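Local coordinates for endo-1,4-b-d-mannanase (Trichoderma reesei, PDB 1QNR), which hydrolyses the internal beta-1,4-mannosidic bonds of mannans as an endo-mannanase of glycoside hydrolase family 5, at residues 72-82 with 143-151; 198-206 with 234-242. All blocks are in the same frame, centred on the assembly; numbering follows the deposited sequence.

Contact 1. Residues 72-82 with 143-151; sequences FQKLSATGSTI and QYRKYVQAV
Two glutamine side chains, Gln73 and Gln143, meet amide to amide from opposite directions, and theirs is the single direct hydrogen bond between residues 72-82 and 143-151. NE2 of Gln143 donates to OE1 of Gln73 over 2.9 Å, and the bond is nearly straight at 167°. OE1 lies almost in the amide plane of Gln143, yet the two amide planes are turned 59° apart. Gln73 is extended, whereas Gln143 bends at its second torsion (chi2 62°), which lays its amide against Ser80, with Ser80 CB 3.5 Å from Gln143 CD. The same NE2 also gives a hydrogen bond to a water, which in turn donates weakly to Ser80 O. Both N-H groups of the Gln143 amide are therefore engaged. NE2 of Gln73 is bonded to Asp60 and Tyr123, so the Gln73 amide is held at both its oxygen and its nitrogen.

Leu75 closes in through a methyl: Leu75 CD2 lies 3.6 Å from Gln143 CG. Ile82 faces the helix. Its CD1 comes within 3.8 Å of Tyr147 CA, and its CG1 sits at the edge of the Tyr147 ring. CG2 of Ile82 touches CB of Ala150 at 4.0 Å. The Tyr147 ring extends from the helix past Gln73, whose amide lies at a slant to it. Tyr147 OH ends 3.4 Å from Phe72 CD2 and is hydrogen-bonded to Gly57 O.

The 72-82 segment is a beta hairpin. Strands 73-74 and 81-82 pair antiparallel, and a type I turn runs from Ser76 to Gly79, with an ST turn at Ser76. With strand 60-61 the hairpin forms a small mixed sheet between barrel strand 52-54 and helix 90-102. Packed on helix 138-155, it is consistent with an elaboration of the family 5 TIM barrel.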
ATOM      1  N   PHE A  72      -3.890  -7.855 -15.503  1.00  9.10           N
ATOM      2  CA  PHE A  72      -2.450  -8.134 -15.400  1.00  9.33           C
ATOM      3  C   PHE A  72      -2.220  -9.663 -15.354  1.00  9.81           C
ATOM      4  O   PHE A  72      -1.122 -10.083 -15.772  1.00 10.18           O
ATOM      5  CB  PHE A  72      -1.856  -7.472 -14.166  1.00  9.57           C
ATOM      6  CG  PHE A  72      -1.857  -5.920 -14.154  1.00  8.38           C
ATOM      7  CD1 PHE A  72      -2.098  -5.173 -15.312  1.00  9.02           C
ATOM      8  CD2 PHE A  72      -1.582  -5.241 -12.973  1.00  9.49           C
ATOM      9  CE1 PHE A  72      -2.085  -3.759 -15.243  1.00  8.05           C
ATOM     10  CE2 PHE A  72      -1.562  -3.841 -12.891  1.00  8.57           C
ATOM     11  CZ  PHE A  72      -1.812  -3.123 -14.055  1.00  7.98           C
ATOM     12  N   GLN A  73      -3.131 -10.475 -14.832  1.00  8.55           N
ATOM     13  CA  GLN A  73      -2.884 -11.934 -14.730  1.00  9.58           C
ATOM     14  C   GLN A  73      -4.222 -12.683 -14.793  1.00  9.49           C
ATOM     15  O   GLN A  73      -5.191 -12.253 -14.112  1.00 10.21           O
ATOM     16  CB  GLN A  73      -2.154 -12.177 -13.369  1.00  7.88           C
ATOM     17  CG  GLN A  73      -1.865 -13.684 -13.131  1.00 10.19           C
ATOM     18  CD  GLN A  73      -1.048 -13.947 -11.904  1.00  9.21           C
ATOM     19  OE1 GLN A  73      -0.068 -14.727 -11.862  1.00 10.62           O
ATOM     20  NE2 GLN A  73      -1.402 -13.360 -10.711  1.00  9.83           N
ATOM     21  N   LYS A  74      -4.225 -13.812 -15.561  1.00 11.06           N
ATOM     22  CA  LYS A  74      -5.407 -14.701 -15.613  1.00 11.36           C
ATOM     23  C   LYS A  74      -5.008 -15.982 -14.881  1.00 10.55           C
ATOM     24  O   LYS A  74      -3.987 -16.612 -15.213  1.00 13.27           O
ATOM     25  CB  LYS A  74      -5.747 -14.991 -17.087  1.00 11.95           C
ATOM     26  CG  LYS A  74      -6.855 -16.090 -17.120  1.00 17.44           C
ATOM     27  CD  LYS A  74      -7.293 -16.440 -18.550  1.00 23.40           C
ATOM     28  CE  LYS A  74      -8.143 -17.720 -18.487  1.00 27.86           C
ATOM     29  NZ  LYS A  74      -8.407 -18.295 -19.857  1.00 30.27           N
ATOM     30  N   LEU A  75      -5.777 -16.332 -13.859  1.00 11.29           N
ATOM     31  CA  LEU A  75      -5.526 -17.479 -12.990  1.00 12.45           C
ATOM     32  C   LEU A  75      -6.418 -18.643 -13.400  1.00 12.88           C
ATOM     33  O   LEU A  75      -7.623 -18.483 -13.368  1.00 12.93           O
ATOM     34  CB  LEU A  75      -5.743 -17.084 -11.510  1.00 11.47           C
ATOM     35  CG  LEU A  75      -4.704 -16.002 -11.069  1.00 12.66           C
ATOM     36  CD1 LEU A  75      -5.114 -15.394  -9.758  1.00 14.48           C
ATOM     37  CD2 LEU A  75      -3.296 -16.612 -11.024  1.00 12.68           C
ATOM     38  N   SER A  76      -5.798 -19.768 -13.763  1.00 11.72           N
ATOM     39  CA  SER A  76      -6.588 -20.945 -14.219  1.00 13.73           C
ATOM     40  C   SER A  76      -5.856 -22.210 -13.737  1.00 14.01           C
ATOM     41  O   SER A  76      -4.622 -22.357 -13.855  1.00 14.20           O
ATOM     42  CB  SER A  76      -6.510 -20.864 -15.781  1.00 18.23           C
ATOM     43  OG  SER A  76      -6.886 -22.073 -16.356  1.00 22.42           O
ATOM     44  N   ALA A  77      -6.709 -23.243 -13.496  1.00 14.88           N
ATOM     45  CA  ALA A  77      -6.192 -24.568 -13.125  1.00 15.39           C
ATOM     46  C   ALA A  77      -5.402 -25.218 -14.259  1.00 15.17           C
ATOM     47  O   ALA A  77      -4.610 -26.129 -13.942  1.00 17.61           O
ATOM     48  CB  ALA A  77      -7.434 -25.478 -12.949  1.00 19.45           C
ATOM     49  N   THR A  78      -5.613 -24.826 -15.503  1.00 14.28           N
ATOM     50  CA  THR A  78      -4.889 -25.473 -16.607  1.00 13.94           C
ATOM     51  C   THR A  78      -3.829 -24.636 -17.258  1.00 14.77           C
ATOM     52  O   THR A  78      -3.382 -24.927 -18.360  1.00 16.08           O
ATOM     53  CB  THR A  78      -5.891 -25.996 -17.651  1.00 14.39           C
ATOM     54  OG1 THR A  78      -6.627 -24.910 -18.235  1.00 16.38           O
ATOM     55  CG2 THR A  78      -6.822 -27.008 -16.983  1.00 14.72           C
ATOM     56  N   GLY A  79      -3.355 -23.619 -16.517  1.00 16.61           N
ATOM     57  CA  GLY A  79      -2.264 -22.775 -16.992  1.00 16.72           C
ATOM     58  C   GLY A  79      -2.671 -21.291 -16.922  1.00 17.43           C
ATOM     59  O   GLY A  79      -3.582 -20.826 -17.576  1.00 18.90           O
ATOM     60  N   SER A  80      -1.854 -20.583 -16.162  1.00 15.28           N
ATOM     61  CA  SER A  80      -2.160 -19.150 -15.919  1.00 13.60           C
ATOM     62  C   SER A  80      -1.345 -18.320 -16.905  1.00 15.21           C
ATOM     63  O   SER A  80      -0.317 -18.795 -17.406  1.00 16.18           O
ATOM     64  CB  SER A  80      -1.790 -18.813 -14.472  1.00 15.37           C
ATOM     65  OG  SER A  80      -2.674 -19.530 -13.593  1.00 14.46           O
ATOM     66  N   THR A  81      -1.797 -17.080 -17.152  1.00 13.19           N
ATOM     67  CA  THR A  81      -1.103 -16.220 -18.087  1.00 14.88           C
ATOM     68  C   THR A  81      -0.834 -14.824 -17.421  1.00 12.94           C
ATOM     69  O   THR A  81      -1.768 -14.245 -16.864  1.00 14.61           O
ATOM     70  CB  THR A  81      -2.041 -15.954 -19.294  1.00 17.62           C
ATOM     71  OG1 THR A  81      -2.339 -17.230 -19.956  1.00 20.62           O
ATOM     72  CG2 THR A  81      -1.224 -15.132 -20.320  1.00 19.49           C
ATOM     73  N   ILE A  82       0.360 -14.310 -17.590  1.00 10.78           N
ATOM     74  CA  ILE A  82       0.725 -12.951 -17.087  1.00  9.77           C
ATOM     75  C   ILE A  82       0.709 -12.044 -18.306  1.00 11.41           C
ATOM     76  O   ILE A  82       1.406 -12.330 -19.304  1.00 13.58           O
ATOM     77  CB  ILE A  82       2.075 -12.938 -16.323  1.00 10.85           C
ATOM     78  CG1 ILE A  82       1.945 -13.778 -15.045  1.00 10.81           C
ATOM     79  CG2 ILE A  82       2.486 -11.457 -15.984  1.00 12.41           C
ATOM     80  CD1 ILE A  82       3.231 -14.101 -14.335  1.00 11.69           C
ATOM     81  N   GLN A 143       2.253 -19.814  -8.448  1.00 10.17           N
ATOM     82  CA  GLN A 143       1.834 -18.760  -9.378  1.00  9.05           C
ATOM     83  C   GLN A 143       1.993 -17.365  -8.797  1.00  9.35           C
ATOM     84  O   GLN A 143       2.494 -16.470  -9.548  1.00  9.13           O
ATOM     85  CB  GLN A 143       0.387 -19.011  -9.892  1.00  9.17           C
ATOM     86  CG  GLN A 143       0.002 -18.072 -11.021  1.00  9.17           C
ATOM     87  CD  GLN A 143       0.831 -18.193 -12.279  1.00 10.20           C
ATOM     88  OE1 GLN A 143       1.285 -19.304 -12.638  1.00 12.80           O
ATOM     89  NE2 GLN A 143       1.078 -17.107 -13.032  1.00 10.50           N
ATOM     90  N   TYR A 144       1.672 -17.124  -7.536  1.00  8.85           N
ATOM     91  CA  TYR A 144       1.908 -15.807  -6.887  1.00  8.86           C
ATOM     92  C   TYR A 144       3.384 -15.434  -7.017  1.00  8.31           C
ATOM     93  O   TYR A 144       3.708 -14.248  -7.340  1.00  8.96           O
ATOM     94  CB  TYR A 144       1.450 -15.842  -5.425  1.00  8.19           C
ATOM     95  CG  TYR A 144       1.871 -14.666  -4.560  1.00  6.91           C
ATOM     96  CD1 TYR A 144       1.247 -13.398  -4.657  1.00  8.15           C
ATOM     97  CD2 TYR A 144       2.853 -14.841  -3.574  1.00  8.39           C
ATOM     98  CE1 TYR A 144       1.673 -12.334  -3.852  1.00  8.74           C
ATOM     99  CE2 TYR A 144       3.249 -13.785  -2.732  1.00  8.94           C
ATOM    100  CZ  TYR A 144       2.669 -12.523  -2.913  1.00  7.64           C
ATOM    101  OH  TYR A 144       3.122 -11.520  -2.042  1.00  8.65           O
ATOM    102  N   ARG A 145       4.303 -16.381  -6.727  1.00  8.72           N
ATOM    103  CA  ARG A 145       5.733 -16.015  -6.840  1.00  8.43           C
ATOM    104  C   ARG A 145       6.159 -15.790  -8.302  1.00  9.62           C
ATOM    105  O   ARG A 145       7.035 -14.919  -8.562  1.00  9.79           O
ATOM    106  CB  ARG A 145       6.664 -17.089  -6.187  1.00 10.18           C
ATOM    107  CG  ARG A 145       6.359 -17.233  -4.681  0.70 11.82           C
ATOM    108  CD  ARG A 145       7.346 -18.299  -4.121  0.70 15.71           C
ATOM    109  NE  ARG A 145       7.433 -18.114  -2.699  0.70 16.78           N
ATOM    110  CZ  ARG A 145       8.441 -18.199  -1.866  0.70 14.47           C
ATOM    111  NH1 ARG A 145       8.061 -17.988  -0.595  0.70 14.98           N
ATOM    112  NH2 ARG A 145       9.726 -18.473  -2.259  0.70 12.84           N
ATOM    113  N   LYS A 146       5.542 -16.480  -9.265  1.00  9.03           N
ATOM    114  CA  LYS A 146       5.854 -16.192 -10.682  1.00 10.61           C
ATOM    115  C   LYS A 146       5.378 -14.775 -11.014  1.00 10.96           C
ATOM    116  O   LYS A 146       6.081 -14.037 -11.745  1.00 11.11           O
ATOM    117  CB  LYS A 146       5.143 -17.194 -11.616  1.00 12.72           C
ATOM    118  CG  LYS A 146       5.755 -18.575 -11.710  0.50 14.14           C
ATOM    119  CD  LYS A 146       5.020 -19.409 -12.793  0.50 16.36           C
ATOM    120  CE  LYS A 146       5.297 -18.905 -14.177  0.50 21.31           C
ATOM    121  NZ  LYS A 146       5.114 -19.948 -15.244  0.50 25.27           N
ATOM    122  N   TYR A 147       4.237 -14.339 -10.453  1.00  9.06           N
ATOM    123  CA  TYR A 147       3.770 -12.937 -10.711  1.00  9.71           C
ATOM    124  C   TYR A 147       4.627 -11.919 -10.007  1.00  9.64           C
ATOM    125  O   TYR A 147       5.014 -10.915 -10.645  1.00  9.50           O
ATOM    126  CB  TYR A 147       2.255 -12.847 -10.216  1.00  9.27           C
ATOM    127  CG  TYR A 147       1.716 -11.466 -10.573  1.00  8.14           C
ATOM    128  CD1 TYR A 147       1.487 -11.157 -11.936  1.00  8.75           C
ATOM    129  CD2 TYR A 147       1.481 -10.501  -9.601  1.00  8.49           C
ATOM    130  CE1 TYR A 147       1.057  -9.890 -12.308  1.00  8.89           C
ATOM    131  CE2 TYR A 147       1.041  -9.219  -9.977  1.00  8.00           C
ATOM    132  CZ  TYR A 147       0.898  -8.928 -11.307  1.00  8.33           C
ATOM    133  OH  TYR A 147       0.478  -7.622 -11.702  1.00  9.37           O
ATOM    134  N   VAL A 148       5.046 -12.137  -8.775  1.00  8.46           N
ATOM    135  CA  VAL A 148       6.039 -11.287  -8.091  1.00  8.85           C
ATOM    136  C   VAL A 148       7.274 -11.131  -8.984  1.00  9.99           C
ATOM    137  O   VAL A 148       7.807  -9.998  -9.139  1.00 10.79           O
ATOM    138  CB  VAL A 148       6.396 -11.859  -6.697  1.00  9.24           C
ATOM    139  CG1 VAL A 148       7.581 -11.115  -6.073  1.00 10.45           C
ATOM    140  CG2 VAL A 148       5.205 -11.799  -5.733  1.00  9.30           C
ATOM    141  N   GLN A 149       7.827 -12.276  -9.464  1.00 10.47           N
ATOM    142  CA  GLN A 149       9.025 -12.078 -10.335  1.00 10.28           C
ATOM    143  C   GLN A 149       8.735 -11.234 -11.563  1.00 10.29           C
ATOM    144  O   GLN A 149       9.654 -10.430 -11.970  1.00 11.93           O
ATOM    145  CB  GLN A 149       9.591 -13.490 -10.700  1.00 13.03           C
ATOM    146  CG  GLN A 149      10.936 -13.399 -11.430  1.00 13.98           C
ATOM    147  CD  GLN A 149      10.967 -13.136 -12.899  1.00 17.82           C
ATOM    148  OE1 GLN A 149      10.019 -13.334 -13.680  1.00 20.65           O
ATOM    149  NE2 GLN A 149      12.121 -12.676 -13.425  1.00 20.56           N
ATOM    150  N   ALA A 150       7.580 -11.436 -12.173  1.00  9.32           N
ATOM    151  CA  ALA A 150       7.278 -10.647 -13.408  1.00 11.81           C
ATOM    152  C   ALA A 150       7.166  -9.165 -13.110  1.00 12.65           C
ATOM    153  O   ALA A 150       7.553  -8.362 -13.987  1.00 14.87           O
ATOM    154  CB  ALA A 150       5.974 -11.175 -14.010  1.00 12.22           C
ATOM    155  N   VAL A 151       6.666  -8.769 -11.908  1.00 10.54           N
ATOM    156  CA  VAL A 151       6.585  -7.327 -11.634  1.00  9.73           C
ATOM    157  C   VAL A 151       7.904  -6.769 -11.163  1.00  8.98           C
ATOM    158  O   VAL A 151       8.445  -5.773 -11.732  1.00 10.37           O
ATOM    159  CB  VAL A 151       5.500  -7.070 -10.545  1.00  8.87           C
ATOM    160  CG1 VAL A 151       5.481  -5.571 -10.098  1.00  9.97           C
ATOM    161  CG2 VAL A 151       4.091  -7.454 -11.096  1.00 10.71           C
TER
HETATM  162  O   HOH W   1       1.962 -17.519 -15.871  1.00 22.05           O

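Contact 2. Residues 198-206 with 234-242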
ATOM      1  N   HIS A 198      15.897  -2.247  -3.210  1.00  8.95           N
ATOM      2  CA  HIS A 198      14.649  -1.631  -2.641  1.00  7.46           C
ATOM      3  C   HIS A 198      14.170  -2.215  -1.330  1.00  7.37           C
ATOM      4  O   HIS A 198      14.432  -3.396  -0.977  1.00  8.60           O
ATOM      5  CB  HIS A 198      13.498  -1.795  -3.685  1.00  9.02           C
ATOM      6  CG  HIS A 198      13.732  -0.992  -4.951  1.00  7.80           C
ATOM      7  ND1 HIS A 198      13.835  -1.595  -6.219  1.00  8.33           N
ATOM      8  CD2 HIS A 198      13.835   0.372  -5.103  1.00  8.37           C
ATOM      9  CE1 HIS A 198      13.997  -0.560  -7.081  1.00  8.16           C
ATOM     10  NE2 HIS A 198      14.060   0.626  -6.444  1.00  8.95           N
ATOM     11  N   LEU A 199      13.522  -1.321  -0.546  1.00  7.69           N
ATOM     12  CA  LEU A 199      12.859  -1.718   0.687  1.00  7.28           C
ATOM     13  C   LEU A 199      11.656  -2.650   0.451  1.00  8.22           C
ATOM     14  O   LEU A 199      11.071  -2.659  -0.654  1.00  8.84           O
ATOM     15  CB  LEU A 199      12.314  -0.434   1.362  1.00  7.95           C
ATOM     16  CG  LEU A 199      13.394   0.611   1.720  1.00  8.11           C
ATOM     17  CD1 LEU A 199      12.733   1.919   2.270  1.00 10.86           C
ATOM     18  CD2 LEU A 199      14.432   0.056   2.720  1.00  9.38           C
ATOM     19  N   VAL A 200      11.311  -3.494   1.431  1.00  7.93           N
ATOM     20  CA  VAL A 200      10.180  -4.417   1.391  1.00  7.65           C
ATOM     21  C   VAL A 200       9.363  -4.251   2.688  1.00  7.40           C
ATOM     22  O   VAL A 200       9.883  -4.107   3.791  1.00  7.99           O
ATOM     23  CB  VAL A 200      10.650  -5.862   1.238  1.00  8.70           C
ATOM     24  CG1 VAL A 200       9.515  -6.905   1.120  1.00  9.02           C
ATOM     25  CG2 VAL A 200      11.554  -6.044  -0.013  1.00  9.32           C
ATOM     26  N   THR A 201       8.000  -4.333   2.543  1.00  6.90           N
ATOM     27  CA  THR A 201       7.111  -4.193   3.699  1.00  7.78           C
ATOM     28  C   THR A 201       5.897  -5.136   3.517  1.00  6.32           C
ATOM     29  O   THR A 201       5.652  -5.657   2.407  1.00  7.84           O
ATOM     30  CB  THR A 201       6.654  -2.721   3.897  1.00  8.86           C
ATOM     31  OG1 THR A 201       6.000  -2.568   5.192  1.00  9.45           O
ATOM     32  CG2 THR A 201       5.722  -2.299   2.785  1.00  8.29           C
ATOM     33  N   LEU A 202       5.136  -5.412   4.581  1.00  8.32           N
ATOM     34  CA  LEU A 202       4.055  -6.384   4.527  1.00  8.42           C
ATOM     35  C   LEU A 202       2.740  -5.813   3.925  1.00  7.08           C
ATOM     36  O   LEU A 202       2.149  -6.570   3.107  1.00  8.08           O
ATOM     37  CB  LEU A 202       3.801  -6.903   5.978  1.00  9.45           C
ATOM     38  CG  LEU A 202       2.676  -7.957   6.152  1.00  8.73           C
ATOM     39  CD1 LEU A 202       2.818  -9.157   5.221  1.00  8.97           C
ATOM     40  CD2 LEU A 202       2.633  -8.450   7.631  1.00 10.07           C
ATOM     41  N   GLY A 203       2.321  -4.588   4.278  1.00  7.23           N
ATOM     42  CA  GLY A 203       1.025  -4.099   3.799  1.00  8.33           C
ATOM     43  C   GLY A 203      -0.163  -4.390   4.722  1.00  8.03           C
ATOM     44  O   GLY A 203      -1.290  -4.169   4.311  1.00  8.34           O
ATOM     45  N   ASP A 204       0.099  -4.973   5.891  1.00  8.51           N
ATOM     46  CA  ASP A 204      -1.001  -5.215   6.844  1.00  8.69           C
ATOM     47  C   ASP A 204      -1.535  -3.936   7.444  1.00  8.87           C
ATOM     48  O   ASP A 204      -0.971  -2.835   7.444  1.00  8.83           O
ATOM     49  CB  ASP A 204      -0.470  -6.183   7.944  1.00 10.39           C
ATOM     50  CG  ASP A 204       0.623  -5.511   8.740  1.00 12.15           C
ATOM     51  OD1 ASP A 204       1.655  -5.065   8.140  1.00 12.30           O
ATOM     52  OD2 ASP A 204       0.503  -5.375  10.002  1.00 15.86           O
ATOM     53  N   GLU A 205      -2.748  -4.138   8.034  1.00  8.94           N
ATOM     54  CA  GLU A 205      -3.471  -3.045   8.738  1.00  7.41           C
ATOM     55  C   GLU A 205      -2.935  -2.664  10.095  1.00  7.29           C
ATOM     56  O   GLU A 205      -3.348  -1.664  10.743  1.00  8.39           O
ATOM     57  CB  GLU A 205      -4.927  -3.451   8.842  1.00  8.38           C
ATOM     58  CG  GLU A 205      -5.635  -3.662   7.476  1.00  9.19           C
ATOM     59  CD  GLU A 205      -6.924  -4.481   7.680  1.00 10.01           C
ATOM     60  OE1 GLU A 205      -6.691  -5.728   7.672  1.00 11.71           O
ATOM     61  OE2 GLU A 205      -8.074  -3.994   7.907  1.00 13.63           O
ATOM     62  N   GLY A 206      -2.073  -3.559  10.698  1.00  8.21           N
ATOM     63  CA  GLY A 206      -1.576  -3.353  12.051  1.00  9.83           C
ATOM     64  C   GLY A 206      -2.369  -4.105  13.134  1.00  8.90           C
ATOM     65  O   GLY A 206      -2.161  -3.810  14.334  1.00  9.63           O
ATOM     66  N   SER A 234      13.769  -9.467   7.006  1.00 12.34           N
ATOM     67  CA  SER A 234      13.637  -9.084   5.593  1.00 11.24           C
ATOM     68  C   SER A 234      12.458  -8.141   5.364  1.00 10.30           C
ATOM     69  O   SER A 234      12.142  -7.883   4.160  1.00 11.70           O
ATOM     70  CB  SER A 234      13.592 -10.361   4.771  1.00 12.62           C
ATOM     71  OG  SER A 234      12.733 -11.338   5.359  1.00 11.90           O
ATOM     72  N   LEU A 235      11.801  -7.618   6.407  1.00  8.84           N
ATOM     73  CA  LEU A 235      10.837  -6.476   6.261  1.00  9.71           C
ATOM     74  C   LEU A 235      11.566  -5.278   6.838  1.00 10.06           C
ATOM     75  O   LEU A 235      12.056  -5.258   7.987  1.00 12.48           O
ATOM     76  CB  LEU A 235       9.497  -6.750   6.990  1.00 10.13           C
ATOM     77  CG  LEU A 235       8.720  -7.949   6.449  1.00  9.98           C
ATOM     78  CD1 LEU A 235       7.460  -8.183   7.320  1.00 11.36           C
ATOM     79  CD2 LEU A 235       8.265  -7.803   4.996  1.00 10.91           C
ATOM     80  N   ASP A 236      11.601  -4.141   6.125  1.00  8.02           N
ATOM     81  CA  ASP A 236      12.408  -2.988   6.500  1.00  8.13           C
ATOM     82  C   ASP A 236      11.695  -1.953   7.347  1.00  9.23           C
ATOM     83  O   ASP A 236      12.295  -1.162   8.052  1.00 11.10           O
ATOM     84  CB  ASP A 236      12.985  -2.313   5.193  1.00  9.99           C
ATOM     85  CG  ASP A 236      13.874  -3.243   4.443  1.00 11.82           C
ATOM     86  OD1 ASP A 236      14.922  -3.654   5.016  1.00 17.17           O
ATOM     87  OD2 ASP A 236      13.565  -3.648   3.310  1.00 10.20           O
ATOM     88  N   PHE A 237      10.345  -1.927   7.281  1.00  8.54           N
ATOM     89  CA  PHE A 237       9.543  -0.958   8.065  1.00  8.56           C
ATOM     90  C   PHE A 237       8.136  -1.517   8.270  1.00  8.61           C
ATOM     91  O   PHE A 237       7.750  -2.424   7.512  1.00  9.24           O
ATOM     92  CB  PHE A 237       9.502   0.455   7.393  1.00 10.44           C
ATOM     93  CG  PHE A 237       8.878   0.460   6.015  1.00  8.67           C
ATOM     94  CD1 PHE A 237       7.514   0.760   5.893  1.00  8.55           C
ATOM     95  CD2 PHE A 237       9.656   0.324   4.866  1.00 10.28           C
ATOM     96  CE1 PHE A 237       6.913   0.856   4.610  1.00  8.62           C
ATOM     97  CE2 PHE A 237       9.081   0.431   3.585  1.00 10.24           C
ATOM     98  CZ  PHE A 237       7.710   0.710   3.452  1.00  8.97           C
ATOM     99  N   GLY A 238       7.393  -0.966   9.245  1.00  8.72           N
ATOM    100  CA  GLY A 238       6.037  -1.440   9.529  1.00  8.50           C
ATOM    101  C   GLY A 238       4.978  -0.580   8.824  1.00  8.77           C
ATOM    102  O   GLY A 238       5.228   0.626   8.540  1.00 10.51           O
ATOM    103  N   THR A 239       3.808  -1.160   8.533  1.00  8.39           N
ATOM    104  CA  THR A 239       2.652  -0.417   8.003  1.00  7.56           C
ATOM    105  C   THR A 239       1.459  -0.604   8.930  1.00  6.74           C
ATOM    106  O   THR A 239       1.248  -1.686   9.531  1.00  7.89           O
ATOM    107  CB  THR A 239       2.212  -0.955   6.584  1.00  8.11           C
ATOM    108  OG1 THR A 239       2.068  -2.398   6.608  1.00 10.96           O
ATOM    109  CG2 THR A 239       3.285  -0.573   5.533  1.00  9.58           C
ATOM    110  N   PHE A 240       0.609   0.439   9.021  1.00  7.41           N
ATOM    111  CA  PHE A 240      -0.690   0.249   9.710  1.00  7.21           C
ATOM    112  C   PHE A 240      -1.741   1.175   9.077  1.00  8.72           C
ATOM    113  O   PHE A 240      -1.376   2.184   8.442  1.00  8.65           O
ATOM    114  CB  PHE A 240      -0.673   0.445  11.227  1.00  8.65           C
ATOM    115  CG  PHE A 240      -0.276   1.834  11.675  1.00  8.53           C
ATOM    116  CD1 PHE A 240       1.042   2.190  11.827  1.00 10.12           C
ATOM    117  CD2 PHE A 240      -1.261   2.780  11.939  1.00  8.85           C
ATOM    118  CE1 PHE A 240       1.468   3.466  12.274  1.00 10.38           C
ATOM    119  CE2 PHE A 240      -0.879   4.107  12.376  1.00  9.25           C
ATOM    120  CZ  PHE A 240       0.502   4.409  12.537  1.00 10.57           C
ATOM    121  N   HIS A 241      -3.018   0.768   9.121  1.00  7.71           N
ATOM    122  CA  HIS A 241      -4.139   1.503   8.508  1.00  7.40           C
ATOM    123  C   HIS A 241      -5.165   1.908   9.619  1.00  8.95           C
ATOM    124  O   HIS A 241      -4.947   1.478  10.725  1.00 10.93           O
ATOM    125  CB  HIS A 241      -4.856   0.594   7.460  1.00  7.64           C
ATOM    126  CG  HIS A 241      -3.958   0.124   6.311  1.00  7.24           C
ATOM    127  ND1 HIS A 241      -4.413  -0.731   5.315  1.00  9.62           N
ATOM    128  CD2 HIS A 241      -2.649   0.305   5.992  1.00  8.63           C
ATOM    129  CE1 HIS A 241      -3.483  -0.963   4.416  1.00 10.76           C
ATOM    130  NE2 HIS A 241      -2.351  -0.375   4.830  1.00  9.78           N
ATOM    131  N   LEU A 242      -6.143   2.770   9.259  1.00  8.55           N
ATOM    132  CA  LEU A 242      -7.024   3.227  10.369  1.00  8.41           C
ATOM    133  C   LEU A 242      -8.403   3.612   9.766  1.00  9.60           C
ATOM    134  O   LEU A 242      -8.554   4.585   9.008  1.00  9.38           O
ATOM    135  CB  LEU A 242      -6.466   4.445  11.074  1.00 10.00           C
ATOM    136  CG  LEU A 242      -7.352   5.196  12.106  1.00 10.08           C
ATOM    137  CD1 LEU A 242      -7.741   4.236  13.265  1.00 11.69           C
ATOM    138  CD2 LEU A 242      -6.592   6.419  12.673  1.00 13.98           C
TER
HETATM  139  O   HOH W   2       6.054  -4.795   7.379  1.00 12.73           O
HETATM  140  O   HOH W   3       3.906  -4.095   9.168  1.00 13.38           O
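Asp236 N donates to Val200 O at 2.9 Å, and Val200 N returns a bond to the anti lone pair of Asp236 OD2. Lys192 forms a salt bridge to that oxygen. Thr201 OG1 donates to Phe237 O at 2.9 Å, from above the carbonyl plane. Phe237 O also accepts from a water held by Leu202 N. Thr239 OG1 donates to Asp204 O, in the carbonyl plane, and accepts a weak bond from Gly203 N. Another water joins Asp204 OD1 to Thr239 N. His241 N donates to Glu205 O. The Glu205 carboxylate pairs with Arg171, and Glu169 and Glu275 hold the His241 ring nitrogens. Ser234 O is buried without a partner.

Thr201 CB lies over the face of the Phe237 ring, 3.8 Å from its centroid, a CH-pi contact. Phe237 CG stands between its backbone N and carbonyl carbon (chi1 61°), which folds the ring over Thr201. Leu199 CB meets the ring edge at Phe237 CE2 (4.0 Å). A serine replacing Phe237 would probably leave Thr201 without its aromatic cover and open a gap beside Leu199.

Strands 199-201 and 238-242 are neighbours in the barrel. Strand 161-165 flanks the first, strand 272-277 the second, and helix 178-194 covers Val200 and Leu235.

How the contacts relate
Contact 1 lies at the periphery, with its centre about 20 Å from the centre of the chain. Contact 2 is buried in the barrel wall, its centre about 8 Å from that of the chain. The two centres are about 24 Å apart, and the nearest atoms about 7 Å, so the contacts do not touch. Helix 178-194 is common ground: it meets Tyr144 and Arg145 beside contact 1 and Val200 and Leu235 in contact 2. Only contact 2 meets sugar: the Glu205 side chain is about 3 Å from a bound mannose. This is consistent with a place at the C-terminal ends of the barrel strands, where family 5 enzymes have their active-site cleft.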